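PDB 1BKP: thymidylate synthase A from Bacillus subtilis, which catalyses the reductive methylation of dUMP to dTMP, with 5,10-methylenetetrahydrofolate giving both the methyl group and the reducing equivalents. Local coordinates for residues T59-W64 with Y266-K271; Y128-L133 with A203-Y208; Y223-D228 with L273-V278. All coordinates share one frame; numbering follows the deposited sequence.

Contact 1: residues T59-W64 with Y266-K271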
ATOM      1  N   THR A  59       7.402  19.972 -18.071  1.00 16.92           N
ATOM      2  CA  THR A  59       6.396  20.951 -18.457  1.00 20.64           C
ATOM      3  C   THR A  59       6.282  22.111 -17.453  1.00 19.09           C
ATOM      4  O   THR A  59       5.555  23.058 -17.679  1.00 19.71           O
ATOM      5  CB  THR A  59       5.004  20.348 -18.755  1.00 17.67           C
ATOM      6  OG1 THR A  59       4.614  19.693 -17.586  1.00 16.35           O
ATOM      7  CG2 THR A  59       5.044  19.327 -19.985  1.00 14.62           C
ATOM      8  N   LYS A  60       6.913  21.952 -16.295  1.00 17.82           N
ATOM      9  CA  LYS A  60       7.026  23.028 -15.300  1.00 19.70           C
ATOM     10  C   LYS A  60       8.230  22.653 -14.444  1.00 19.62           C
ATOM     11  O   LYS A  60       8.687  21.517 -14.491  1.00 19.77           O
ATOM     12  CB  LYS A  60       5.776  23.150 -14.413  1.00 24.93           C
ATOM     13  CG  LYS A  60       5.642  22.091 -13.339  1.00 21.58           C
ATOM     14  CD  LYS A  60       4.628  22.424 -12.300  1.00 19.45           C
ATOM     15  CE  LYS A  60       4.561  21.273 -11.193  1.00 24.10           C
ATOM     16  NZ  LYS A  60       3.441  21.449 -10.155  1.00 19.68           N
ATOM     17  N   LYS A  61       8.829  23.611 -13.734  1.00 19.26           N
ATOM     18  CA  LYS A  61       9.986  23.270 -12.946  1.00 21.64           C
ATOM     19  C   LYS A  61       9.574  22.645 -11.615  1.00 22.53           C
ATOM     20  O   LYS A  61       8.680  23.128 -10.951  1.00 26.54           O
ATOM     21  CB  LYS A  61      10.773  24.523 -12.604  1.00 26.07           C
ATOM     22  CG  LYS A  61      11.954  24.255 -11.747  1.00 27.35           C
ATOM     23  CD  LYS A  61      12.553  25.631 -11.345  1.00 41.08           C
ATOM     24  CE  LYS A  61      13.864  25.467 -10.584  1.00 56.36           C
ATOM     25  NZ  LYS A  61      14.965  24.956 -11.429  1.00 62.75           N
ATOM     26  N   VAL A  62      10.182  21.550 -11.242  1.00 18.41           N
ATOM     27  CA  VAL A  62       9.838  20.952  -9.941  1.00 17.72           C
ATOM     28  C   VAL A  62      10.858  21.511  -8.956  1.00 17.56           C
ATOM     29  O   VAL A  62      12.056  21.614  -9.296  1.00 20.72           O
ATOM     30  CB  VAL A  62       9.966  19.409 -10.015  1.00 18.28           C
ATOM     31  CG1 VAL A  62       9.891  18.779  -8.603  1.00 18.99           C
ATOM     32  CG2 VAL A  62       8.775  18.838 -10.904  1.00 18.05           C
ATOM     33  N   ALA A  63      10.460  21.627  -7.699  1.00 14.82           N
ATOM     34  CA  ALA A  63      11.376  22.233  -6.703  1.00 14.67           C
ATOM     35  C   ALA A  63      12.301  21.127  -6.218  1.00 15.16           C
ATOM     36  O   ALA A  63      12.186  20.707  -5.108  1.00 14.89           O
ATOM     37  CB  ALA A  63      10.539  22.739  -5.568  1.00 13.36           C
ATOM     38  N   TRP A  64      13.225  20.690  -7.064  1.00 18.23           N
ATOM     39  CA  TRP A  64      14.065  19.577  -6.746  1.00 21.02           C
ATOM     40  C   TRP A  64      14.923  19.665  -5.516  1.00 19.52           C
ATOM     41  O   TRP A  64      15.075  18.698  -4.851  1.00 20.94           O
ATOM     42  CB  TRP A  64      14.870  19.205  -7.980  1.00 23.78           C
ATOM     43  CG  TRP A  64      15.988  20.189  -8.299  1.00 25.50           C
ATOM     44  CD1 TRP A  64      15.902  21.342  -9.082  1.00 25.78           C
ATOM     45  CD2 TRP A  64      17.349  20.061  -7.896  1.00 26.47           C
ATOM     46  NE1 TRP A  64      17.162  21.922  -9.182  1.00 26.68           N
ATOM     47  CE2 TRP A  64      18.062  21.150  -8.472  1.00 27.29           C
ATOM     48  CE3 TRP A  64      18.059  19.126  -7.089  1.00 26.33           C
ATOM     49  CZ2 TRP A  64      19.425  21.311  -8.265  1.00 25.91           C
ATOM     50  CZ3 TRP A  64      19.417  19.284  -6.894  1.00 25.99           C
ATOM     51  CH2 TRP A  64      20.087  20.379  -7.485  1.00 26.25           C
ATOM     52  N   TYR A 266      18.794  20.644 -16.720  1.00 18.00           N
ATOM     53  CA  TYR A 266      17.328  20.592 -16.498  1.00 18.74           C
ATOM     54  C   TYR A 266      16.573  21.681 -17.266  1.00 20.42           C
ATOM     55  O   TYR A 266      16.567  22.799 -16.821  1.00 22.95           O
ATOM     56  CB  TYR A 266      17.053  20.719 -15.016  1.00 17.52           C
ATOM     57  CG  TYR A 266      15.594  20.538 -14.615  1.00 18.95           C
ATOM     58  CD1 TYR A 266      14.642  19.909 -15.459  1.00 18.72           C
ATOM     59  CD2 TYR A 266      15.158  21.008 -13.364  1.00 20.34           C
ATOM     60  CE1 TYR A 266      13.283  19.735 -15.079  1.00 11.47           C
ATOM     61  CE2 TYR A 266      13.805  20.857 -12.959  1.00 19.06           C
ATOM     62  CZ  TYR A 266      12.875  20.213 -13.858  1.00 16.12           C
ATOM     63  OH  TYR A 266      11.556  20.119 -13.489  1.00 16.87           O
ATOM     64  N   LYS A 267      15.999  21.381 -18.435  1.00 19.40           N
ATOM     65  CA  LYS A 267      15.220  22.377 -19.182  1.00 22.29           C
ATOM     66  C   LYS A 267      13.742  22.111 -18.831  1.00 23.00           C
ATOM     67  O   LYS A 267      13.348  20.941 -18.717  1.00 21.64           O
ATOM     68  CB  LYS A 267      15.361  22.183 -20.694  1.00 27.54           C
ATOM     69  CG  LYS A 267      16.684  22.515 -21.270  1.00 46.20           C
ATOM     70  CD  LYS A 267      16.607  22.209 -22.770  1.00 66.81           C
ATOM     71  CE  LYS A 267      17.885  22.609 -23.484  1.00 89.31           C
ATOM     72  NZ  LYS A 267      17.776  22.452 -24.976  1.00100.00           N
ATOM     73  N   HIS A 268      12.935  23.147 -18.694  1.00 21.18           N
ATOM     74  CA  HIS A 268      11.518  22.943 -18.326  1.00 20.18           C
ATOM     75  C   HIS A 268      10.710  24.169 -18.793  1.00 21.38           C
ATOM     76  O   HIS A 268      11.336  25.174 -19.167  1.00 20.19           O
ATOM     77  CB  HIS A 268      11.453  22.871 -16.829  1.00 19.81           C
ATOM     78  CG  HIS A 268      12.127  24.036 -16.171  1.00 21.71           C
ATOM     79  ND1 HIS A 268      11.500  25.269 -16.025  1.00 23.64           N
ATOM     80  CD2 HIS A 268      13.350  24.174 -15.615  1.00 22.01           C
ATOM     81  CE1 HIS A 268      12.308  26.112 -15.418  1.00 23.10           C
ATOM     82  NE2 HIS A 268      13.440  25.480 -15.165  1.00 22.97           N
ATOM     83  N   GLY A 269       9.372  24.059 -18.822  1.00 18.65           N
ATOM     84  CA  GLY A 269       8.527  25.200 -19.253  1.00 17.16           C
ATOM     85  C   GLY A 269       8.441  26.274 -18.156  1.00 16.19           C
ATOM     86  O   GLY A 269       9.028  26.180 -17.050  1.00 15.25           O
ATOM     87  N   ASP A 270       7.882  27.388 -18.551  1.00 17.80           N
ATOM     88  CA  ASP A 270       7.718  28.566 -17.677  1.00 18.59           C
ATOM     89  C   ASP A 270       6.799  28.393 -16.465  1.00 19.09           C
ATOM     90  O   ASP A 270       5.849  27.558 -16.460  1.00 20.65           O
ATOM     91  CB  ASP A 270       7.280  29.740 -18.549  1.00 20.68           C
ATOM     92  CG  ASP A 270       8.389  30.190 -19.556  1.00 22.31           C
ATOM     93  OD1 ASP A 270       9.588  29.889 -19.343  1.00 20.79           O
ATOM     94  OD2 ASP A 270       8.067  30.872 -20.541  1.00 30.73           O
ATOM     95  N   LYS A 271       6.943  29.303 -15.501  1.00 18.35           N
ATOM     96  CA  LYS A 271       6.217  29.207 -14.269  1.00 19.34           C
ATOM     97  C   LYS A 271       4.766  29.409 -14.414  1.00 20.12           C
ATOM     98  O   LYS A 271       4.319  30.311 -15.168  1.00 19.96           O
ATOM     99  CB  LYS A 271       6.767  30.264 -13.305  1.00 25.95           C
ATOM    100  CG  LYS A 271       6.085  30.277 -11.966  1.00 23.90           C
ATOM    101  CD  LYS A 271       7.096  29.781 -11.013  1.00 27.63           C
ATOM    102  CE  LYS A 271       6.638  29.928  -9.605  1.00 50.82           C
ATOM    103  NZ  LYS A 271       7.379  28.875  -8.845  1.00 81.02           N
TER
HETATM  104  O   HOH W   1       6.996  26.131 -13.497  1.00 44.85           O
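Tyr266 and Lys61 carry most of the polar and apolar meeting of these two loops. Of the polar contacts, one hydrogen bond joins the segments directly: the backbone N of Val62 donates to Tyr266 OH over 3.0 Å, with an N-H...O angle of 156° and the donor lying at the ring edge, near its plane. The same hydroxyl is also hydrogen-bonded to the carbonyl O of Leu57, so the phenol bridges two points of the chain that leads into helix 64-75. A water adds a looser link, accepting from Lys61 N at 3.1 Å and donating weakly to Asp270 O. Arg236 ties the segments together from outside, its NH2 bonding to both Thr59 O and Asp270 O.

The apolar contacts centre on His268. Lys61 CB sits over the middle of one face of the imidazole, 3.6 Å from its centroid, in a CH-pi contact. CG of Lys61, anti to the backbone N (chi1 178°), comes near both rings, 3.9 Å from His268 NE2 and 4.1 Å from Tyr266 CE2. The imidazole is held in its turn by a nearly straight bond from His268 ND1 to Gly269 O, 2.8 Å long, and its CD2 covers the centre of one face of Tyr266.

The arrangement is loop-on-loop packing in the thymidylate synthase fold, joining the chain that follows strand 261-264 to the loop that enters helix 64-75.

Contact 2: residues Y128-L133 with A203-Y208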
ATOM      1  N   TYR A 128      17.338  -0.763  10.333  1.00 13.11           N
ATOM      2  CA  TYR A 128      16.947  -2.127  10.228  1.00 11.75           C
ATOM      3  C   TYR A 128      16.837  -2.457   8.708  1.00 11.90           C
ATOM      4  O   TYR A 128      17.369  -3.461   8.197  1.00 14.31           O
ATOM      5  CB  TYR A 128      15.579  -2.345  10.891  1.00 11.56           C
ATOM      6  CG  TYR A 128      15.208  -3.809  10.863  1.00 15.49           C
ATOM      7  CD1 TYR A 128      15.735  -4.697  11.815  1.00 19.68           C
ATOM      8  CD2 TYR A 128      14.380  -4.317   9.868  1.00 17.10           C
ATOM      9  CE1 TYR A 128      15.430  -6.031  11.786  1.00 20.96           C
ATOM     10  CE2 TYR A 128      14.064  -5.648   9.832  1.00 19.28           C
ATOM     11  CZ  TYR A 128      14.575  -6.481  10.800  1.00 19.07           C
ATOM     12  OH  TYR A 128      14.056  -7.746  10.820  1.00 29.36           O
ATOM     13  N   LEU A 129      16.205  -1.552   7.950  1.00 10.86           N
ATOM     14  CA  LEU A 129      16.078  -1.770   6.500  1.00 11.27           C
ATOM     15  C   LEU A 129      17.457  -1.854   5.838  1.00 13.09           C
ATOM     16  O   LEU A 129      17.708  -2.774   5.021  1.00 14.73           O
ATOM     17  CB  LEU A 129      15.333  -0.537   5.863  1.00 11.16           C
ATOM     18  CG  LEU A 129      15.289  -0.536   4.273  1.00 12.81           C
ATOM     19  CD1 LEU A 129      14.446  -1.732   3.771  1.00 12.88           C
ATOM     20  CD2 LEU A 129      14.775   0.819   3.657  1.00 16.42           C
ATOM     21  N   LEU A 130      18.378  -0.943   6.181  1.00 14.30           N
ATOM     22  CA  LEU A 130      19.710  -0.946   5.508  1.00 14.79           C
ATOM     23  C   LEU A 130      20.442  -2.293   5.724  1.00 16.22           C
ATOM     24  O   LEU A 130      20.921  -2.943   4.750  1.00 15.58           O
ATOM     25  CB  LEU A 130      20.556   0.207   6.039  1.00 14.84           C
ATOM     26  CG  LEU A 130      20.155   1.573   5.436  1.00 17.35           C
ATOM     27  CD1 LEU A 130      20.964   2.584   6.118  1.00 18.70           C
ATOM     28  CD2 LEU A 130      20.326   1.731   3.876  1.00 17.78           C
ATOM     29  N   HIS A 131      20.333  -2.785   6.966  1.00 15.11           N
ATOM     30  CA  HIS A 131      20.951  -4.041   7.347  1.00 14.16           C
ATOM     31  C   HIS A 131      20.324  -5.197   6.560  1.00 15.52           C
ATOM     32  O   HIS A 131      21.008  -6.045   6.016  1.00 16.48           O
ATOM     33  CB  HIS A 131      20.823  -4.271   8.836  1.00 15.61           C
ATOM     34  CG  HIS A 131      21.355  -5.630   9.284  1.00 19.04           C
ATOM     35  ND1 HIS A 131      20.622  -6.791   9.152  1.00 19.93           N
ATOM     36  CD2 HIS A 131      22.560  -6.002   9.761  1.00 19.52           C
ATOM     37  CE1 HIS A 131      21.370  -7.823   9.509  1.00 19.34           C
ATOM     38  NE2 HIS A 131      22.546  -7.374   9.887  1.00 19.61           N
ATOM     39  N   GLN A 132      18.989  -5.230   6.519  1.00 15.98           N
ATOM     40  CA  GLN A 132      18.244  -6.312   5.845  1.00 14.36           C
ATOM     41  C   GLN A 132      18.398  -6.373   4.321  1.00 13.11           C
ATOM     42  O   GLN A 132      18.493  -7.473   3.736  1.00 12.93           O
ATOM     43  CB  GLN A 132      16.755  -6.229   6.219  1.00 14.86           C
ATOM     44  CG  GLN A 132      16.499  -6.603   7.728  1.00 19.90           C
ATOM     45  CD  GLN A 132      16.932  -8.085   8.046  1.00 34.37           C
ATOM     46  OE1 GLN A 132      17.995  -8.328   8.574  1.00 37.85           O
ATOM     47  NE2 GLN A 132      16.109  -9.032   7.667  1.00 22.57           N
ATOM     48  N   LEU A 133      18.494  -5.205   3.683  1.00 11.34           N
ATOM     49  CA  LEU A 133      18.712  -5.202   2.244  1.00 10.74           C
ATOM     50  C   LEU A 133      20.087  -5.862   1.920  1.00 12.20           C
ATOM     51  O   LEU A 133      20.241  -6.551   0.905  1.00 13.43           O
ATOM     52  CB  LEU A 133      18.721  -3.752   1.726  1.00 11.61           C
ATOM     53  CG  LEU A 133      17.331  -3.073   1.684  1.00 13.54           C
ATOM     54  CD1 LEU A 133      17.466  -1.597   1.264  1.00 13.69           C
ATOM     55  CD2 LEU A 133      16.425  -3.902   0.664  1.00  9.52           C
ATOM     56  N   ALA A 203      20.439   2.486  -2.940  1.00 13.35           N
ATOM     57  CA  ALA A 203      21.080   1.504  -3.797  1.00 14.03           C
ATOM     58  C   ALA A 203      22.636   1.728  -3.792  1.00 18.58           C
ATOM     59  O   ALA A 203      23.425   0.741  -3.765  1.00 17.80           O
ATOM     60  CB  ALA A 203      20.541   1.679  -5.219  1.00 12.43           C
ATOM     61  N   GLN A 204      23.053   3.029  -3.730  1.00 18.66           N
ATOM     62  CA  GLN A 204      24.456   3.344  -3.786  1.00 19.42           C
ATOM     63  C   GLN A 204      25.161   2.811  -2.553  1.00 19.74           C
ATOM     64  O   GLN A 204      26.199   2.208  -2.696  1.00 22.12           O
ATOM     65  CB  GLN A 204      24.680   4.858  -3.950  1.00 24.53           C
ATOM     66  CG  GLN A 204      26.199   5.255  -3.772  1.00 24.43           C
ATOM     67  CD  GLN A 204      26.467   6.664  -4.259  1.00 18.48           C
ATOM     68  OE1 GLN A 204      26.057   7.009  -5.354  1.00 26.19           O
ATOM     69  NE2 GLN A 204      27.168   7.499  -3.438  1.00 15.08           N
ATOM     70  N   VAL A 205      24.554   2.942  -1.376  1.00 17.54           N
ATOM     71  CA  VAL A 205      25.187   2.520  -0.154  1.00 18.84           C
ATOM     72  C   VAL A 205      25.046   1.026   0.255  1.00 20.23           C
ATOM     73  O   VAL A 205      25.676   0.576   1.228  1.00 20.89           O
ATOM     74  CB  VAL A 205      24.819   3.424   0.975  1.00 20.70           C
ATOM     75  CG1 VAL A 205      25.268   4.827   0.647  1.00 21.44           C
ATOM     76  CG2 VAL A 205      23.310   3.366   1.302  1.00 21.10           C
ATOM     77  N   THR A 206      24.184   0.283  -0.456  1.00 20.03           N
ATOM     78  CA  THR A 206      23.980  -1.110  -0.170  1.00 19.06           C
ATOM     79  C   THR A 206      24.612  -1.931  -1.297  1.00 23.23           C
ATOM     80  O   THR A 206      24.595  -3.156  -1.276  1.00 26.39           O
ATOM     81  CB  THR A 206      22.537  -1.443  -0.012  1.00 14.32           C
ATOM     82  OG1 THR A 206      21.785  -1.062  -1.200  1.00 14.93           O
ATOM     83  CG2 THR A 206      22.004  -0.782   1.255  1.00 10.36           C
ATOM     84  N   GLY A 207      25.085  -1.252  -2.304  1.00 21.85           N
ATOM     85  CA  GLY A 207      25.742  -1.910  -3.396  1.00 22.83           C
ATOM     86  C   GLY A 207      24.912  -2.562  -4.464  1.00 23.52           C
ATOM     87  O   GLY A 207      25.343  -3.596  -5.036  1.00 24.37           O
ATOM     88  N   TYR A 208      23.701  -2.075  -4.717  1.00 18.47           N
ATOM     89  CA  TYR A 208      22.918  -2.700  -5.773  1.00 15.00           C
ATOM     90  C   TYR A 208      22.745  -1.768  -6.890  1.00 14.23           C
ATOM     91  O   TYR A 208      23.050  -0.563  -6.778  1.00 16.47           O
ATOM     92  CB  TYR A 208      21.485  -3.077  -5.265  1.00 14.80           C
ATOM     93  CG  TYR A 208      21.482  -4.113  -4.204  1.00 12.96           C
ATOM     94  CD1 TYR A 208      21.867  -5.441  -4.505  1.00 13.19           C
ATOM     95  CD2 TYR A 208      21.137  -3.791  -2.869  1.00 12.21           C
ATOM     96  CE1 TYR A 208      21.906  -6.430  -3.503  1.00 11.30           C
ATOM     97  CE2 TYR A 208      21.185  -4.732  -1.876  1.00 14.56           C
ATOM     98  CZ  TYR A 208      21.565  -6.062  -2.199  1.00 14.45           C
ATOM     99  OH  TYR A 208      21.579  -7.051  -1.224  1.00 17.51           O
TER
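Tyr208 reaches across to the helix 125-135 and gives its hydroxyl proton to the carbonyl O of Leu133, an OH...O distance of 2.6 Å. The donor is tilted 24° from the carbonyl plane, while the acceptor lies at the edge of the phenol ring, near its plane. Beside this bond the ring makes a looser apolar contact, Tyr208 CE2 standing 4.5 Å from Leu133 CB. A phenylalanine in place of Tyr208 would probably leave the Leu133 carbonyl without this donor and weaken the tie between the two helices. Farther along, methyl groups meet: Leu130 CD2 lies 4.0 Å from Thr206 CG2 and 4.3 Å from Val205 CG2.

The contact thus joins the C-terminal end of helix 188-206 to helix 125-135 beside the mixed sheet of the thymidylate synthase fold: helix 125-135 packs on strands 161-169 and 172-183 through Leu133, and helix 188-206 on strand 172-183 through Ala203 and Thr206. Val168 and Leu173 of these strands touch both Leu133 and Tyr208.

In the next shell, Thr206 OG1 bonds back to the carbonyl O of Ile202, while CG2 stands anti to the carbonyl carbon, facing Leu130. Gly207, with a positive phi of 80°, turns the chain out of the helix, and Tyr208 N then bonds to Ala203 O at 3.0 Å.

Contact 3: residues Y223-D228 with L273-V278; sequences YTRHID and LFEVAV
The C-terminal tail of thymidylate synthase here lies against the turn that leads from strand 209-223 into helix 227-235, beside the active site. Tyr223 is predicted to belong to the dUMP site shared between the subunits, and Ala277 to the folate site. These two residues meet directly: Ala277 CB rests over one face of the Tyr223 ring, offset toward the rim, in a CH-pi contact 4.2 Å from the ring centroid. Tyr223 also packs on Arg140 of the second subunit, consistent with a site built from both chains.

One direct hydrogen bond joins the two segments: His226 NE2 donates to the backbone O of Glu275 at 2.7 Å, with an N-H...O angle of 168°; the bond lies in the carbonyl plane, on a lone pair, and close to the plane of the imidazole. With its rotation fixed in this way, the imidazole turns one face to Phe274, whose edge meets it in an edge-to-face pair, the planes at 86° and the centroids 5.3 Å apart. Phe274 CB lies over the same ring in a further CH-pi contact, and the phenyl ring also touches Asn229 and Gln233 of helix 227-235.

Next to His226 in sequence, Arg225 packs its CB against Glu275 CG, while the guanidinium leads off to a salt bridge with Asp33. The Glu275 chain bends at chi2 (58°), which turns CD back; OE1 lies 3.0 Å from Arg225 O, a meeting of two acceptors and no hydrogen bond, and 3.3 Å from His226 CD2.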
ATOM      1  N   TYR A 223      -7.715  20.150  -7.563  1.00 17.10           N
ATOM      2  CA  TYR A 223      -8.653  21.250  -7.235  1.00 17.14           C
ATOM      3  C   TYR A 223      -9.144  21.856  -8.511  1.00 18.27           C
ATOM      4  O   TYR A 223      -8.344  22.039  -9.438  1.00 18.07           O
ATOM      5  CB  TYR A 223      -8.032  22.293  -6.349  1.00 16.25           C
ATOM      6  CG  TYR A 223      -7.785  21.778  -4.952  1.00 17.21           C
ATOM      7  CD1 TYR A 223      -6.661  21.043  -4.650  1.00 19.65           C
ATOM      8  CD2 TYR A 223      -8.753  21.965  -3.942  1.00 19.19           C
ATOM      9  CE1 TYR A 223      -6.492  20.462  -3.382  1.00 22.21           C
ATOM     10  CE2 TYR A 223      -8.613  21.422  -2.660  1.00 23.59           C
ATOM     11  CZ  TYR A 223      -7.478  20.660  -2.401  1.00 30.96           C
ATOM     12  OH  TYR A 223      -7.401  20.028  -1.189  1.00 36.42           O
ATOM     13  N   THR A 224     -10.454  22.147  -8.597  1.00 17.24           N
ATOM     14  CA  THR A 224     -11.015  22.641  -9.874  1.00 17.18           C
ATOM     15  C   THR A 224     -10.337  23.864 -10.448  1.00 17.66           C
ATOM     16  O   THR A 224     -10.173  23.922 -11.624  1.00 21.28           O
ATOM     17  CB  THR A 224     -12.583  22.962  -9.756  1.00 21.34           C
ATOM     18  OG1 THR A 224     -12.766  23.865  -8.641  1.00 26.56           O
ATOM     19  CG2 THR A 224     -13.354  21.620  -9.511  1.00 19.26           C
ATOM     20  N   ARG A 225      -9.932  24.817  -9.631  1.00 17.81           N
ATOM     21  CA  ARG A 225      -9.242  26.004 -10.220  1.00 21.04           C
ATOM     22  C   ARG A 225      -7.867  25.720 -10.719  1.00 21.81           C
ATOM     23  O   ARG A 225      -7.183  26.636 -11.228  1.00 24.82           O
ATOM     24  CB  ARG A 225      -9.165  27.151  -9.222  1.00 24.70           C
ATOM     25  CG  ARG A 225     -10.521  27.703  -8.889  1.00 28.27           C
ATOM     26  CD  ARG A 225     -10.391  28.843  -7.834  1.00 31.23           C
ATOM     27  NE  ARG A 225     -11.690  29.413  -7.516  1.00 34.29           N
ATOM     28  CZ  ARG A 225     -11.891  30.438  -6.678  1.00 35.48           C
ATOM     29  NH1 ARG A 225     -10.885  31.046  -6.048  1.00 27.64           N
ATOM     30  NH2 ARG A 225     -13.135  30.842  -6.462  1.00 37.82           N
ATOM     31  N   HIS A 226      -7.362  24.497 -10.490  1.00 15.21           N
ATOM     32  CA  HIS A 226      -6.027  24.216 -11.027  1.00 15.25           C
ATOM     33  C   HIS A 226      -6.113  23.667 -12.424  1.00 18.25           C
ATOM     34  O   HIS A 226      -5.120  23.575 -13.096  1.00 23.06           O
ATOM     35  CB  HIS A 226      -5.251  23.256 -10.112  1.00 15.37           C
ATOM     36  CG  HIS A 226      -4.879  23.881  -8.820  1.00 14.52           C
ATOM     37  ND1 HIS A 226      -4.560  23.159  -7.705  1.00 15.36           N
ATOM     38  CD2 HIS A 226      -4.878  25.188  -8.440  1.00 15.92           C
ATOM     39  CE1 HIS A 226      -4.372  23.980  -6.669  1.00 16.54           C
ATOM     40  NE2 HIS A 226      -4.553  25.221  -7.091  1.00 16.80           N
ATOM     41  N   ILE A 227      -7.339  23.323 -12.852  1.00 19.11           N
ATOM     42  CA  ILE A 227      -7.555  22.697 -14.146  1.00 19.52           C
ATOM     43  C   ILE A 227      -7.019  23.468 -15.385  1.00 22.64           C
ATOM     44  O   ILE A 227      -6.371  22.878 -16.265  1.00 20.58           O
ATOM     45  CB  ILE A 227      -9.024  22.287 -14.264  1.00 17.24           C
ATOM     46  CG1 ILE A 227      -9.284  21.076 -13.346  1.00 21.34           C
ATOM     47  CG2 ILE A 227      -9.349  21.912 -15.771  1.00 15.70           C
ATOM     48  CD1 ILE A 227     -10.696  20.846 -13.196  1.00 28.40           C
ATOM     49  N   ASP A 228      -7.336  24.769 -15.479  1.00 25.84           N
ATOM     50  CA  ASP A 228      -6.825  25.504 -16.617  1.00 26.55           C
ATOM     51  C   ASP A 228      -5.331  25.426 -16.795  1.00 21.44           C
ATOM     52  O   ASP A 228      -4.872  25.231 -17.921  1.00 21.18           O
ATOM     53  CB  ASP A 228      -7.262  26.983 -16.669  1.00 39.87           C
ATOM     54  CG  ASP A 228      -6.562  27.740 -17.868  1.00 76.01           C
ATOM     55  OD1 ASP A 228      -6.762  27.336 -19.062  1.00 81.65           O
ATOM     56  OD2 ASP A 228      -5.747  28.684 -17.618  1.00 91.56           O
ATOM     57  N   LEU A 273       1.256  29.842 -11.948  1.00 21.23           N
ATOM     58  CA  LEU A 273       0.910  30.147 -10.566  1.00 24.41           C
ATOM     59  C   LEU A 273      -0.411  29.387 -10.257  1.00 22.26           C
ATOM     60  O   LEU A 273      -1.359  29.508 -10.973  1.00 20.21           O
ATOM     61  CB  LEU A 273       0.606  31.670 -10.409  1.00 27.57           C
ATOM     62  CG  LEU A 273       1.820  32.652 -10.240  1.00 33.30           C
ATOM     63  CD1 LEU A 273       2.946  32.226 -10.964  1.00 35.83           C
ATOM     64  CD2 LEU A 273       1.476  34.091 -10.632  1.00 32.93           C
ATOM     65  N   PHE A 274      -0.410  28.578  -9.226  1.00 23.67           N
ATOM     66  CA  PHE A 274      -1.610  27.845  -8.824  1.00 24.25           C
ATOM     67  C   PHE A 274      -2.180  28.483  -7.553  1.00 25.43           C
ATOM     68  O   PHE A 274      -1.491  28.677  -6.554  1.00 27.12           O
ATOM     69  CB  PHE A 274      -1.181  26.410  -8.499  1.00 23.37           C
ATOM     70  CG  PHE A 274      -0.727  25.640  -9.683  1.00 22.28           C
ATOM     71  CD1 PHE A 274      -1.668  24.928 -10.471  1.00 21.95           C
ATOM     72  CD2 PHE A 274       0.611  25.591 -10.034  1.00 22.01           C
ATOM     73  CE1 PHE A 274      -1.330  24.190 -11.564  1.00 21.19           C
ATOM     74  CE2 PHE A 274       0.979  24.826 -11.172  1.00 21.95           C
ATOM     75  CZ  PHE A 274       0.003  24.130 -11.924  1.00 21.71           C
ATOM     76  N   GLU A 275      -3.449  28.807  -7.617  1.00 27.12           N
ATOM     77  CA  GLU A 275      -4.223  29.368  -6.516  1.00 27.19           C
ATOM     78  C   GLU A 275      -4.060  28.495  -5.279  1.00 28.24           C
ATOM     79  O   GLU A 275      -4.099  27.273  -5.363  1.00 28.85           O
ATOM     80  CB  GLU A 275      -5.705  29.346  -6.923  1.00 32.15           C
ATOM     81  CG  GLU A 275      -6.136  29.962  -8.352  1.00 56.96           C
ATOM     82  CD  GLU A 275      -5.491  29.378  -9.693  1.00 73.56           C
ATOM     83  OE1 GLU A 275      -5.064  28.198  -9.847  1.00 45.84           O
ATOM     84  OE2 GLU A 275      -5.438  30.177 -10.654  1.00 98.49           O
ATOM     85  N   VAL A 276      -3.886  29.132  -4.132  1.00 32.70           N
ATOM     86  CA  VAL A 276      -3.746  28.460  -2.832  1.00 40.32           C
ATOM     87  C   VAL A 276      -5.102  28.019  -2.230  1.00 45.33           C
ATOM     88  O   VAL A 276      -6.039  28.833  -2.157  1.00 46.55           O
ATOM     89  CB  VAL A 276      -3.146  29.415  -1.773  1.00 41.79           C
ATOM     90  CG1 VAL A 276      -1.747  29.051  -1.473  1.00 43.18           C
ATOM     91  CG2 VAL A 276      -3.169  30.822  -2.282  1.00 42.36           C
ATOM     92  N   ALA A 277      -5.181  26.766  -1.765  1.00 47.14           N
ATOM     93  CA  ALA A 277      -6.391  26.237  -1.125  1.00 48.87           C
ATOM     94  C   ALA A 277      -6.006  25.902   0.315  1.00 51.28           C
ATOM     95  O   ALA A 277      -5.187  24.992   0.557  1.00 52.99           O
ATOM     96  CB  ALA A 277      -6.927  24.982  -1.868  1.00 48.38           C
ATOM     97  N   VAL A 278      -6.611  26.641   1.245  1.00 52.95           N
ATOM     98  CA  VAL A 278      -6.362  26.538   2.687  1.00 55.00           C
ATOM     99  C   VAL A 278      -7.275  25.528   3.457  1.00 56.62           C
ATOM    100  O   VAL A 278      -8.355  25.912   3.917  1.00 57.02           O
ATOM    101  CB  VAL A 278      -6.466  27.993   3.315  1.00 55.28           C
ATOM    102  CG1 VAL A 278      -6.196  27.980   4.797  1.00 55.41           C
ATOM    103  CG2 VAL A 278      -5.485  28.940   2.665  1.00 55.07           C
ATOM    104  OXT VAL A 278      -6.910  24.354   3.633  1.00 57.97           O
TER

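Contacts 1 and 3 have centres 18 Å apart and alternate along the chain: 59-64, 223-228, 266-271, 273-278. Their later segments adjoin in the tail that follows strand 261-264, so the same run of chain is held first against the loop before helix 64-75 and then against the turn before helix 227-235. Contact 2 falls within the sequence spanned by contact 1 and closes before contact 3 begins; it lies about 40 Å from contact 3, centre to centre, across the middle of the chain. Strand 209-223 starts just after Tyr208 and ends at Tyr223, thereby linking the peripheral helix packing to the active-site side.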